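Long-range contacts in acyl-CoA dehydrogenase domain protein Tcur3481 (Thermomonospora curvata, PDB 6WY9), which probably acts, together with its partner Tcur3483, as an FAD-dependent acyl-CoA dehydrogenase in bacterial steroid degradation: residues Arg38-Trp44 against Ala83-Leu87; Leu75-Arg80 against Ala229-Val234; Glu191-Arg195 against Leu335-Gln339; Val312-Gln316 against Ile330-Phe334. The contacts are given in a common frame with arbitrary orientation. Numbering follows the deposited sequence.

Interaction 1. Residues Arg38-Trp44 against Ala83-Leu87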
loop_
_atom_site.group_PDB
_atom_site.type_symbol
_atom_site.label_atom_id
_atom_site.label_comp_id
_atom_site.label_asym_id
_atom_site.label_seq_id
_atom_site.Cartn_x
_atom_site.Cartn_y
_atom_site.Cartn_z
ATOM N N ARG B 38 26.167 23.635 9.188
ATOM C CA ARG B 38 25.663 22.649 8.229
ATOM C C ARG B 38 25.398 23.267 6.849
ATOM O O ARG B 38 24.621 22.722 6.061
ATOM C CB ARG B 38 24.396 21.959 8.774
ATOM C CG ARG B 38 24.584 21.517 10.237
ATOM C CD ARG B 38 25.688 20.464 10.230
ATOM N NE ARG B 38 26.087 20.008 11.563
ATOM C CZ ARG B 38 25.479 19.030 12.240
ATOM N NH1 ARG B 38 24.387 18.439 11.739
ATOM N NH2 ARG B 38 25.945 18.643 13.424
ATOM N N ILE B 39 26.058 24.374 6.513
ATOM C CA ILE B 39 25.843 25.059 5.243
ATOM C C ILE B 39 27.179 25.190 4.519
ATOM O O ILE B 39 28.161 25.697 5.090
ATOM C CB ILE B 39 25.237 26.462 5.442
ATOM C CG1 ILE B 39 23.805 26.373 6.036
ATOM C CG2 ILE B 39 25.275 27.207 4.097
ATOM C CD1 ILE B 39 23.141 27.735 6.365
ATOM N N ASP B 40 27.193 24.846 3.242
ATOM C CA ASP B 40 28.429 24.933 2.472
ATOM C C ASP B 40 28.488 26.327 1.869
ATOM O O ASP B 40 27.814 26.610 0.872
ATOM C CB ASP B 40 28.467 23.853 1.403
ATOM C CG ASP B 40 29.779 23.804 0.630
ATOM O OD1 ASP B 40 30.556 24.777 0.643
ATOM O OD2 ASP B 40 30.029 22.735 0.013
ATOM N N GLU B 41 29.328 27.177 2.459
ATOM C CA GLU B 41 29.421 28.568 2.024
ATOM C C GLU B 41 30.156 28.677 0.697
ATOM O O GLU B 41 29.972 29.656 -0.042
ATOM C CB GLU B 41 30.138 29.402 3.077
ATOM C CG GLU B 41 29.456 29.442 4.406
ATOM C CD GLU B 41 28.146 30.221 4.377
ATOM O OE1 GLU B 41 27.898 30.983 3.414
ATOM O OE2 GLU B 41 27.361 30.056 5.331
ATOM N N THR B 42 31.028 27.705 0.409
ATOM C CA THR B 42 31.723 27.697 -0.871
ATOM C C THR B 42 30.740 27.406 -1.994
ATOM O O THR B 42 30.702 28.112 -3.011
ATOM C CB THR B 42 32.853 26.660 -0.839
ATOM O OG1 THR B 42 33.735 26.999 0.245
ATOM C CG2 THR B 42 33.654 26.727 -2.170
ATOM N N LEU B 43 29.920 26.383 -1.803
ATOM C CA LEU B 43 28.866 26.069 -2.762
ATOM C C LEU B 43 27.921 27.258 -2.964
ATOM O O LEU B 43 27.514 27.556 -4.096
ATOM C CB LEU B 43 28.089 24.861 -2.273
ATOM C CG LEU B 43 26.941 24.395 -3.177
ATOM C CD1 LEU B 43 27.453 24.187 -4.623
ATOM C CD2 LEU B 43 26.284 23.096 -2.611
ATOM N N TRP B 44 27.559 27.941 -1.871
ATOM C CA TRP B 44 26.698 29.113 -1.971
ATOM C C TRP B 44 27.334 30.185 -2.858
ATOM O O TRP B 44 26.671 30.793 -3.704
ATOM C CB TRP B 44 26.427 29.688 -0.581
ATOM C CG TRP B 44 25.314 30.669 -0.629
ATOM C CD1 TRP B 44 25.402 32.040 -0.651
ATOM C CD2 TRP B 44 23.923 30.350 -0.711
ATOM N NE1 TRP B 44 24.142 32.587 -0.721
ATOM C CE2 TRP B 44 23.216 31.573 -0.770
ATOM C CE3 TRP B 44 23.202 29.140 -0.740
ATOM C CZ2 TRP B 44 21.805 31.630 -0.850
ATOM C CZ3 TRP B 44 21.774 29.202 -0.805
ATOM C CH2 TRP B 44 21.108 30.439 -0.864
ATOM N N ALA B 83 22.662 18.374 -1.734
ATOM C CA ALA B 83 23.735 19.365 -1.593
ATOM C C ALA B 83 23.390 20.323 -0.457
ATOM O O ALA B 83 22.285 20.895 -0.453
ATOM C CB ALA B 83 23.948 20.148 -2.878
ATOM N N PRO B 84 24.278 20.478 0.548
ATOM C CA PRO B 84 23.886 21.234 1.761
ATOM C C PRO B 84 23.956 22.753 1.622
ATOM O O PRO B 84 24.870 23.420 2.116
ATOM C CB PRO B 84 24.879 20.708 2.808
ATOM C CG PRO B 84 26.150 20.422 1.994
ATOM C CD PRO B 84 25.576 19.783 0.729
ATOM N N VAL B 85 22.948 23.336 0.974
ATOM C CA VAL B 85 22.790 24.803 0.946
ATOM C C VAL B 85 21.310 25.139 1.090
ATOM O O VAL B 85 20.445 24.423 0.597
ATOM C CB VAL B 85 23.324 25.432 -0.371
ATOM C CG1 VAL B 85 24.810 25.687 -0.323
ATOM C CG2 VAL B 85 22.973 24.556 -1.590
ATOM N N PRO B 86 21.004 26.283 1.746
ATOM C CA PRO B 86 19.576 26.588 2.014
ATOM C C PRO B 86 18.894 27.292 0.839
ATOM O O PRO B 86 18.457 28.450 0.930
ATOM C CB PRO B 86 19.670 27.479 3.253
ATOM C CG PRO B 86 20.890 28.351 2.910
ATOM C CD PRO B 86 21.895 27.316 2.319
ATOM N N LEU B 87 18.814 26.602 -0.302
ATOM C CA LEU B 87 18.239 27.254 -1.476
ATOM C C LEU B 87 16.733 27.469 -1.309
ATOM O O LEU B 87 16.223 28.560 -1.596
ATOM C CB LEU B 87 18.540 26.428 -2.735
ATOM C CG LEU B 87 19.988 26.473 -3.249
ATOM C CD1 LEU B 87 20.191 25.353 -4.330
ATOM C CD2 LEU B 87 20.360 27.835 -3.825
#
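One backbone hydrogen bond and a row of apolar side chains join these segments. Asp-40 N donates to Pro-84 O over 2.9 Å at an angle of 164°, close to where Ile-39 CA and Val-85 CA approach to 5.3 Å. Asp-40 also begins helix 41-49: with chi1 t, its carboxylate turns back over the first turn, so that OD1 accepts from Leu-43 N at 3.0 Å (170°) and, weakly, from Thr-42 N at 3.0 Å. This is an N-cap, and the same OD1 has a salt-bridge partner in Arg-28. Leu-43, in the t,p rotamer, sends CD2 to 3.8 Å from both Ala-83 CB and Val-85 CG1. Trp-44 starts sideways, but chi1 t swings its indole across the loop. Its CE3 lies 3.7 Å from Val-85 CB, which sits at the ring edge, while CZ3 approaches Pro-86 CD at 3.7 Å and Leu-87 CD2 at 3.6 Å. Ile-39 (m,t) adds CG2 against Pro-86 CD at 3.8 Å. Pro-84 and Pro-86 each centre an inverse gamma turn, and Pro-86 is the N-cap residue of helix 87-100. The loop between helices 67-80 and 87-100 thus packs against the start of helix 41-49, with Leu-43, Ala-83 and Leu-87 touching Phe-20 of helix 5-23 and Pro-84 lying on helix 26-33.

Interaction 2. Residues Leu75-Arg80 against Ala229-Val234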
loop_
_atom_site.group_PDB
_atom_site.type_symbol
_atom_site.label_atom_id
_atom_site.label_comp_id
_atom_site.label_asym_id
_atom_site.label_seq_id
_atom_site.Cartn_x
_atom_site.Cartn_y
_atom_site.Cartn_z
ATOM N N LEU B 75 16.215 23.367 -7.682
ATOM C CA LEU B 75 15.987 22.563 -6.479
ATOM C C LEU B 75 16.031 21.071 -6.782
ATOM O O LEU B 75 16.417 20.263 -5.918
ATOM C CB LEU B 75 14.624 22.928 -5.833
ATOM C CG LEU B 75 14.588 24.347 -5.236
ATOM C CD1 LEU B 75 13.231 24.662 -4.575
ATOM C CD2 LEU B 75 15.780 24.566 -4.256
ATOM N N GLU B 76 15.532 20.682 -7.958
ATOM C CA GLU B 76 15.562 19.279 -8.310
ATOM C C GLU B 76 17.003 18.792 -8.461
ATOM O O GLU B 76 17.363 17.717 -7.952
ATOM C CB GLU B 76 14.749 19.031 -9.585
ATOM C CG GLU B 76 14.807 17.577 -10.010
ATOM C CD GLU B 76 14.014 17.257 -11.286
ATOM O OE1 GLU B 76 13.399 18.163 -11.886
ATOM O OE2 GLU B 76 14.017 16.071 -11.691
ATOM N N GLU B 77 17.852 19.558 -9.145
ATOM C CA GLU B 77 19.269 19.182 -9.169
ATOM C C GLU B 77 19.871 19.179 -7.778
ATOM O O GLU B 77 20.726 18.345 -7.477
ATOM C CB GLU B 77 20.110 20.130 -10.033
ATOM C CG GLU B 77 20.106 19.766 -11.453
ATOM C CD GLU B 77 20.494 18.313 -11.742
ATOM O OE1 GLU B 77 21.553 17.773 -11.317
ATOM O OE2 GLU B 77 19.712 17.728 -12.462
ATOM N N GLN B 78 19.515 20.154 -6.945
ATOM C CA GLN B 78 20.060 20.145 -5.595
ATOM C C GLN B 78 19.701 18.852 -4.865
ATOM O O GLN B 78 20.568 18.213 -4.250
ATOM C CB GLN B 78 19.588 21.357 -4.792
ATOM C CG GLN B 78 19.918 21.135 -3.313
ATOM C CD GLN B 78 19.274 22.102 -2.372
ATOM O OE1 GLN B 78 18.190 22.664 -2.642
ATOM N NE2 GLN B 78 19.895 22.274 -1.214
ATOM N N GLY B 79 18.430 18.433 -4.930
ATOM C CA GLY B 79 18.050 17.195 -4.258
ATOM C C GLY B 79 18.740 15.969 -4.825
ATOM O O GLY B 79 19.053 15.024 -4.090
ATOM N N ARG B 80 19.013 15.965 -6.135
ATOM C CA ARG B 80 19.727 14.834 -6.733
ATOM C C ARG B 80 21.067 14.560 -6.051
ATOM O O ARG B 80 21.557 13.422 -6.057
ATOM C CB ARG B 80 19.965 15.117 -8.204
ATOM C CG ARG B 80 19.255 14.227 -9.120
ATOM C CD ARG B 80 19.465 14.718 -10.524
ATOM N NE ARG B 80 18.334 14.362 -11.359
ATOM C CZ ARG B 80 17.404 15.215 -11.775
ATOM N NH1 ARG B 80 17.462 16.512 -11.454
ATOM N NH2 ARG B 80 16.413 14.761 -12.538
ATOM N N ALA B 229 9.901 19.923 -5.444
ATOM C CA ALA B 229 11.001 19.870 -6.416
ATOM C C ALA B 229 12.241 19.200 -5.821
ATOM O O ALA B 229 12.890 18.366 -6.475
ATOM C CB ALA B 229 11.337 21.277 -6.934
ATOM N N VAL B 230 12.592 19.552 -4.576
ATOM C CA VAL B 230 13.761 18.934 -3.942
ATOM C C VAL B 230 13.526 17.434 -3.797
ATOM O O VAL B 230 14.410 16.606 -4.064
ATOM C CB VAL B 230 14.031 19.582 -2.565
ATOM C CG1 VAL B 230 15.252 18.912 -1.879
ATOM C CG2 VAL B 230 14.182 21.111 -2.689
ATOM N N GLN B 231 12.319 17.068 -3.370
ATOM C CA GLN B 231 12.024 15.664 -3.145
ATOM C C GLN B 231 12.125 14.893 -4.445
ATOM O O GLN B 231 12.565 13.737 -4.465
ATOM C CB GLN B 231 10.615 15.502 -2.547
ATOM C CG GLN B 231 10.315 14.062 -2.051
ATOM C CD GLN B 231 10.938 13.799 -0.701
ATOM O OE1 GLN B 231 12.101 14.161 -0.464
ATOM N NE2 GLN B 231 10.171 13.174 0.205
ATOM N N LEU B 232 11.621 15.473 -5.526
ATOM C CA LEU B 232 11.779 14.794 -6.807
ATOM C C LEU B 232 13.254 14.487 -7.064
ATOM O O LEU B 232 13.592 13.383 -7.509
ATOM C CB LEU B 232 11.211 15.661 -7.930
ATOM C CG LEU B 232 11.398 15.126 -9.371
ATOM C CD1 LEU B 232 10.663 13.716 -9.599
ATOM C CD2 LEU B 232 10.869 16.218 -10.316
ATOM N N GLY B 233 14.146 15.456 -6.801
ATOM C CA GLY B 233 15.561 15.224 -7.043
ATOM C C GLY B 233 16.143 14.193 -6.085
ATOM O O GLY B 233 16.900 13.300 -6.491
ATOM N N VAL B 234 15.760 14.263 -4.806
ATOM C CA VAL B 234 16.191 13.236 -3.856
ATOM C C VAL B 234 15.791 11.847 -4.346
ATOM O O VAL B 234 16.593 10.910 -4.328
ATOM C CB VAL B 234 15.618 13.503 -2.452
ATOM C CG1 VAL B 234 15.946 12.315 -1.519
ATOM C CG2 VAL B 234 16.205 14.859 -1.880
#
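Backbone proximity dominates this contact: the axes of the two short helical segments approach to 6.3 Å and cross at -39°, and Arg-80 CA and Gly-233 CA are 4.2 Å apart. Steric evidence explains the closeness. An ideal CB on Gly-79 would clash with Val-230 O, and one on Gly-233 would clash with Glu-76 O; instead Gly-79 C and Gly-233 C meet at 3.4 Å. Five CA-H...O contacts follow, the shortest being Gly-233 CA to Glu-76 O and Arg-80 CA to Gly-233 O, both 3.2 Å. The apolar side-chain pairs lie at the Leu-75 end, where Leu-75 CB meets Ala-229 CB at 3.8 Å and Val-230 CG2 at 3.7 Å. Charges form a network within 75-80: Arg-80 NH1 bridges to Glu-77 OE2 at 2.7 Å and NH2 to Glu-76 OE2 at 2.9 Å, and Glu-77 also bridges to Arg-17. Glycines at the crossing, a small axis separation and CA-H...O contacts mark a glycine-mediated close helix packing, here between the N-terminal and C-terminal helical regions of the acyl-CoA dehydrogenase fold.

Interaction 3. Residues Glu191-Arg195 against Leu335-Gln339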
loop_
_atom_site.group_PDB
_atom_site.type_symbol
_atom_site.label_atom_id
_atom_site.label_comp_id
_atom_site.label_asym_id
_atom_site.label_seq_id
_atom_site.Cartn_x
_atom_site.Cartn_y
_atom_site.Cartn_z
ATOM N N GLU B 191 19.249 20.159 15.899
ATOM C CA GLU B 191 19.630 19.331 14.755
ATOM C C GLU B 191 18.480 18.440 14.295
ATOM O O GLU B 191 17.905 17.700 15.096
ATOM C CB GLU B 191 20.846 18.460 15.094
ATOM C CG GLU B 191 21.413 17.788 13.844
ATOM C CD GLU B 191 22.521 16.799 14.153
ATOM O OE1 GLU B 191 22.660 16.420 15.328
ATOM O OE2 GLU B 191 23.264 16.406 13.230
ATOM N N THR B 192 18.200 18.441 12.990
ATOM C CA THR B 192 17.092 17.657 12.465
ATOM C C THR B 192 17.568 16.373 11.752
ATOM O O THR B 192 18.742 16.158 11.493
ATOM C CB THR B 192 16.255 18.526 11.511
ATOM O OG1 THR B 192 17.037 18.826 10.356
ATOM C CG2 THR B 192 15.890 19.838 12.189
ATOM N N THR B 193 16.593 15.553 11.392
ATOM C CA THR B 193 16.842 14.297 10.694
ATOM C C THR B 193 17.834 14.450 9.553
ATOM O O THR B 193 18.779 13.670 9.430
ATOM C CB THR B 193 15.502 13.783 10.146
ATOM O OG1 THR B 193 14.624 13.491 11.237
ATOM C CG2 THR B 193 15.716 12.522 9.293
ATOM N N SER B 194 17.622 15.448 8.687
ATOM C CA SER B 194 18.517 15.649 7.546
ATOM C C SER B 194 19.922 16.105 7.944
ATOM O O SER B 194 20.806 16.185 7.073
ATOM C CB SER B 194 17.887 16.681 6.591
ATOM O OG SER B 194 17.941 17.975 7.181
ATOM N N ARG B 195 20.158 16.438 9.215
ATOM C CA ARG B 195 21.432 17.004 9.717
ATOM C C ARG B 195 21.525 18.505 9.445
ATOM O O ARG B 195 22.636 19.077 9.581
ATOM C CB ARG B 195 22.714 16.382 9.137
ATOM C CG ARG B 195 22.914 14.895 9.303
ATOM C CD ARG B 195 23.372 14.621 10.698
ATOM N NE ARG B 195 23.879 13.267 10.909
ATOM C CZ ARG B 195 24.316 12.850 12.092
ATOM N NH1 ARG B 195 24.758 11.603 12.242
ATOM N NH2 ARG B 195 24.300 13.699 13.129
ATOM N N LEU B 335 17.577 10.313 4.747
ATOM C CA LEU B 335 17.400 11.381 5.739
ATOM C C LEU B 335 16.686 12.597 5.127
ATOM O O LEU B 335 15.772 13.160 5.740
ATOM C CB LEU B 335 18.751 11.802 6.344
ATOM C CG LEU B 335 19.533 10.707 7.103
ATOM C CD1 LEU B 335 20.847 11.275 7.645
ATOM C CD2 LEU B 335 18.612 10.192 8.247
ATOM N N TRP B 336 17.133 13.047 3.944
ATOM C CA TRP B 336 16.461 14.143 3.241
ATOM C C TRP B 336 15.010 13.799 2.898
ATOM O O TRP B 336 14.093 14.604 3.125
ATOM C CB TRP B 336 17.224 14.495 1.952
ATOM C CG TRP B 336 18.419 15.403 2.184
ATOM C CD1 TRP B 336 19.414 15.225 3.090
ATOM C CD2 TRP B 336 18.731 16.624 1.467
ATOM N NE1 TRP B 336 20.335 16.246 2.986
ATOM C CE2 TRP B 336 19.934 17.118 1.999
ATOM C CE3 TRP B 336 18.112 17.323 0.420
ATOM C CZ2 TRP B 336 20.541 18.311 1.538
ATOM C CZ3 TRP B 336 18.732 18.509 -0.055
ATOM C CH2 TRP B 336 19.927 18.985 0.511
ATOM N N GLY B 337 14.785 12.623 2.304
ATOM C CA GLY B 337 13.436 12.264 1.893
ATOM C C GLY B 337 12.485 12.255 3.070
ATOM O O GLY B 337 11.387 12.816 3.004
ATOM N N LYS B 338 12.924 11.642 4.167
ATOM C CA LYS B 338 12.136 11.531 5.386
ATOM C C LYS B 338 11.813 12.919 5.943
ATOM O O LYS B 338 10.655 13.230 6.250
ATOM C CB LYS B 338 12.930 10.644 6.373
ATOM C CG LYS B 338 12.522 10.622 7.828
ATOM C CD LYS B 338 11.757 9.316 8.216
ATOM C CE LYS B 338 11.181 9.381 9.662
ATOM N NZ LYS B 338 10.077 8.324 9.918
ATOM N N GLN B 339 12.818 13.789 6.057
ATOM C CA GLN B 339 12.539 15.123 6.588
ATOM C C GLN B 339 11.586 15.898 5.673
ATOM O O GLN B 339 10.622 16.529 6.140
ATOM C CB GLN B 339 13.829 15.948 6.749
ATOM C CG GLN B 339 13.428 17.316 7.382
ATOM C CD GLN B 339 14.597 18.004 8.043
ATOM O OE1 GLN B 339 15.394 17.360 8.727
ATOM N NE2 GLN B 339 14.694 19.315 7.858
HETATM O O HOH W 1 15.812 21.667 9.033
#
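Gln-339 OE1 is the polar hub between the loop 191-195 and helix 330-340. It accepts from Thr-192 OG1 at 2.7 Å and from Ser-194 N at 2.9 Å, the latter nearly linear at 169°. Ser-194 OG lies 3.0 Å from Gln-339 OE1 and is also hydrogen-bonded to a glycerol, probably from the crystallisation liquor. The other half of the amide is served by a water, which accepts from Gln-339 NE2 at 2.9 Å and donates weakly to Thr-192 OG1 at 3.4 Å. Within the loop, Arg-195 N to Thr-192 O (2.7 Å) closes a type I beta turn, and Arg-195 NH2 bridges to Glu-191 OE2 at 2.9 Å, an oxygen that also takes a salt bridge from Arg-38. Apolar atoms flank the hub: Thr-193 CG2 reaches Leu-335 CD2 at 3.9 Å and Lys-338 CG at 4.0 Å. The polar ends of Thr-193 and Lys-338 are hydrogen-bonded to side chains of the Tcur3483 chain, the first to an acidic group and the second to a polar one. A single carboxamide oxygen therefore accepts from both a hydroxyl and a turn amide, fixing the link between strands 185-191 and 197-203 on the helix beside the subunit interface.

Interaction 4. Residues Val312-Gln316 against Ile330-Phe334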
loop_
_atom_site.group_PDB
_atom_site.type_symbol
_atom_site.label_atom_id
_atom_site.label_comp_id
_atom_site.label_asym_id
_atom_site.label_seq_id
_atom_site.Cartn_x
_atom_site.Cartn_y
_atom_site.Cartn_z
ATOM N N VAL B 312 12.560 6.425 -0.992
ATOM C CA VAL B 312 13.795 6.325 -0.176
ATOM C C VAL B 312 13.729 5.180 0.840
ATOM O O VAL B 312 14.774 4.684 1.247
ATOM C CB VAL B 312 14.156 7.652 0.536
ATOM C CG1 VAL B 312 14.472 8.788 -0.539
ATOM C CG2 VAL B 312 13.075 8.120 1.578
ATOM N N HIS B 313 12.535 4.738 1.282
ATOM C CA HIS B 313 12.480 3.481 2.036
ATOM C C HIS B 313 12.847 2.281 1.161
ATOM O O HIS B 313 13.533 1.342 1.621
ATOM C CB HIS B 313 11.073 3.277 2.636
ATOM C CG HIS B 313 10.905 3.928 3.982
ATOM N ND1 HIS B 313 11.319 3.317 5.159
ATOM C CD2 HIS B 313 10.454 5.156 4.332
ATOM C CE1 HIS B 313 11.045 4.115 6.182
ATOM N NE2 HIS B 313 10.501 5.226 5.714
ATOM N N ARG B 314 12.353 2.246 -0.085
ATOM C CA ARG B 314 12.708 1.096 -0.924
ATOM C C ARG B 314 14.207 1.102 -1.218
ATOM O O ARG B 314 14.839 0.043 -1.214
ATOM C CB ARG B 314 11.903 1.085 -2.243
ATOM C CG ARG B 314 10.385 0.868 -2.064
ATOM C CD ARG B 314 9.700 0.362 -3.360
ATOM N NE ARG B 314 8.258 0.621 -3.312
ATOM C CZ ARG B 314 7.725 1.779 -3.646
ATOM N NH1 ARG B 314 8.548 2.755 -4.048
ATOM N NH2 ARG B 314 6.401 1.969 -3.598
ATOM N N THR B 315 14.799 2.277 -1.462
ATOM C CA THR B 315 16.222 2.266 -1.820
ATOM C C THR B 315 17.089 1.935 -0.600
ATOM O O THR B 315 18.175 1.364 -0.756
ATOM C CB THR B 315 16.643 3.600 -2.495
ATOM O OG1 THR B 315 16.338 4.710 -1.650
ATOM C CG2 THR B 315 15.937 3.807 -3.895
ATOM N N GLN B 316 16.623 2.223 0.625
ATOM C CA GLN B 316 17.329 1.680 1.788
ATOM C C GLN B 316 17.259 0.159 1.808
ATOM O O GLN B 316 18.275 -0.534 1.946
ATOM C CB GLN B 316 16.744 2.211 3.095
ATOM C CG GLN B 316 17.140 3.624 3.468
ATOM C CD GLN B 316 18.639 3.867 3.406
ATOM O OE1 GLN B 316 19.072 4.740 2.652
ATOM N NE2 GLN B 316 19.435 3.130 4.236
ATOM N N ILE B 330 23.810 6.402 0.227
ATOM C CA ILE B 330 22.357 6.374 0.059
ATOM C C ILE B 330 21.648 6.866 1.329
ATOM O O ILE B 330 20.558 7.433 1.241
ATOM C CB ILE B 330 21.865 4.961 -0.347
ATOM C CG1 ILE B 330 20.394 5.017 -0.833
ATOM C CG2 ILE B 330 22.021 3.959 0.847
ATOM C CD1 ILE B 330 20.218 5.736 -2.229
ATOM N N HIS B 331 22.239 6.666 2.519
ATOM C CA HIS B 331 21.529 7.027 3.754
ATOM C C HIS B 331 21.160 8.519 3.798
ATOM O O HIS B 331 20.207 8.897 4.484
ATOM C CB HIS B 331 22.371 6.712 4.988
ATOM C CG HIS B 331 23.518 7.660 5.173
ATOM N ND1 HIS B 331 24.632 7.634 4.347
ATOM C CD2 HIS B 331 23.719 8.684 6.042
ATOM C CE1 HIS B 331 25.488 8.571 4.729
ATOM N NE2 HIS B 331 24.958 9.223 5.754
ATOM N N ARG B 332 21.907 9.385 3.102
ATOM C CA ARG B 332 21.548 10.806 3.101
ATOM C C ARG B 332 20.245 11.045 2.349
ATOM O O ARG B 332 19.474 11.933 2.715
ATOM C CB ARG B 332 22.679 11.660 2.493
ATOM C CG ARG B 332 23.951 11.666 3.353
ATOM C CD ARG B 332 24.833 12.904 3.066
ATOM N NE ARG B 332 26.121 12.768 3.756
ATOM C CZ ARG B 332 27.125 11.979 3.365
ATOM N NH1 ARG B 332 28.248 11.924 4.096
ATOM N NH2 ARG B 332 27.016 11.268 2.252
ATOM N N TYR B 333 20.008 10.299 1.276
ATOM C CA TYR B 333 18.739 10.414 0.552
ATOM C C TYR B 333 17.581 9.997 1.446
ATOM O O TYR B 333 16.532 10.659 1.479
ATOM C CB TYR B 333 18.808 9.548 -0.720
ATOM C CG TYR B 333 19.841 10.124 -1.663
ATOM C CD1 TYR B 333 21.207 9.903 -1.455
ATOM C CD2 TYR B 333 19.454 10.959 -2.710
ATOM C CE1 TYR B 333 22.163 10.507 -2.282
ATOM C CE2 TYR B 333 20.405 11.555 -3.560
ATOM C CZ TYR B 333 21.749 11.320 -3.330
ATOM O OH TYR B 333 22.676 11.911 -4.175
ATOM N N PHE B 334 17.784 8.932 2.234
ATOM C CA PHE B 334 16.776 8.557 3.228
ATOM C C PHE B 334 16.506 9.709 4.200
ATOM O O PHE B 334 15.342 10.044 4.486
ATOM C CB PHE B 334 17.221 7.296 4.007
ATOM C CG PHE B 334 16.201 6.870 4.999
ATOM C CD1 PHE B 334 14.995 6.343 4.569
ATOM C CD2 PHE B 334 16.391 7.094 6.355
ATOM C CE1 PHE B 334 13.982 5.991 5.489
ATOM C CE2 PHE B 334 15.402 6.738 7.275
ATOM C CZ PHE B 334 14.186 6.180 6.834
#
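Phe-334 buries 102 Å² in this contact, Gln-316 78 Å² and Val-312 57 Å². The Phe-334 ring directs its edge at the face of His-313 in a T-shaped stack, with centroids 4.9 Å apart, planes at 89°, and CE1 of Phe-334 3.6 Å from CE1 of His-313. Another part of that edge faces the opposing backbone, Phe-334 CD1 lying 3.7 Å from Val-312 O. Gln-316 (chi1 m, chi2 m) folds across toward helix 330-340, bringing OE1 to 3.4 Å from Phe-334 CB and 3.5 Å from both Ile-330 CG2 and His-331 CA. Ile-330 O is also 3.4 Å from Gln-316 OE1, but both are acceptors and do not bond; the amide's NE2 instead donates to Gly-323 O in the loop between the helices. Val-312 points toward the partner helix and inserts CG1 to 3.4 Å from Tyr-333 O, while CG2 rests 4.0 Å from Phe-334 CD1. Axes of the short segments approach to 9.1 Å at 152°, so the helices run roughly antiparallel. Apolar and backbone groups of the Tcur3483 chain pack on His-313, Gln-316, His-331 and Phe-334. Such geometry describes an antiparallel helical hairpin in the C-terminal helical domain of an acyl-CoA dehydrogenase, whose connecting loop includes the FAD-binding residue Gly-321.

How the interactions relate
Helix 330-340 joins interactions 3 and 4, whose centres are 11 Å apart, and its Trp-336 also packs on interaction 2 (CZ3 to Val-230 CG1, 3.9 Å) and interaction 1 (CH2 to Ala-83 O, 3.2 Å). Polar links complete the cluster. Gln-78 NE2 meets Ala-83 O at 2.9 Å between interactions 2 and 1, Tyr-333 OH meets Arg-80 O at 2.7 Å between 4 and 2, and Arg-38 NH1 bridges to Glu-191 OE2 at 2.8 Å between 1 and 3. Interactions 1 and 4 do not touch, their nearest atoms being about 7 Å apart. Interaction 4 lies nearest the flavin: the Gln-316 side chain is about 9 Å from the bound dihydroflavin cofactor, whereas the other three lie away from the annotated sites.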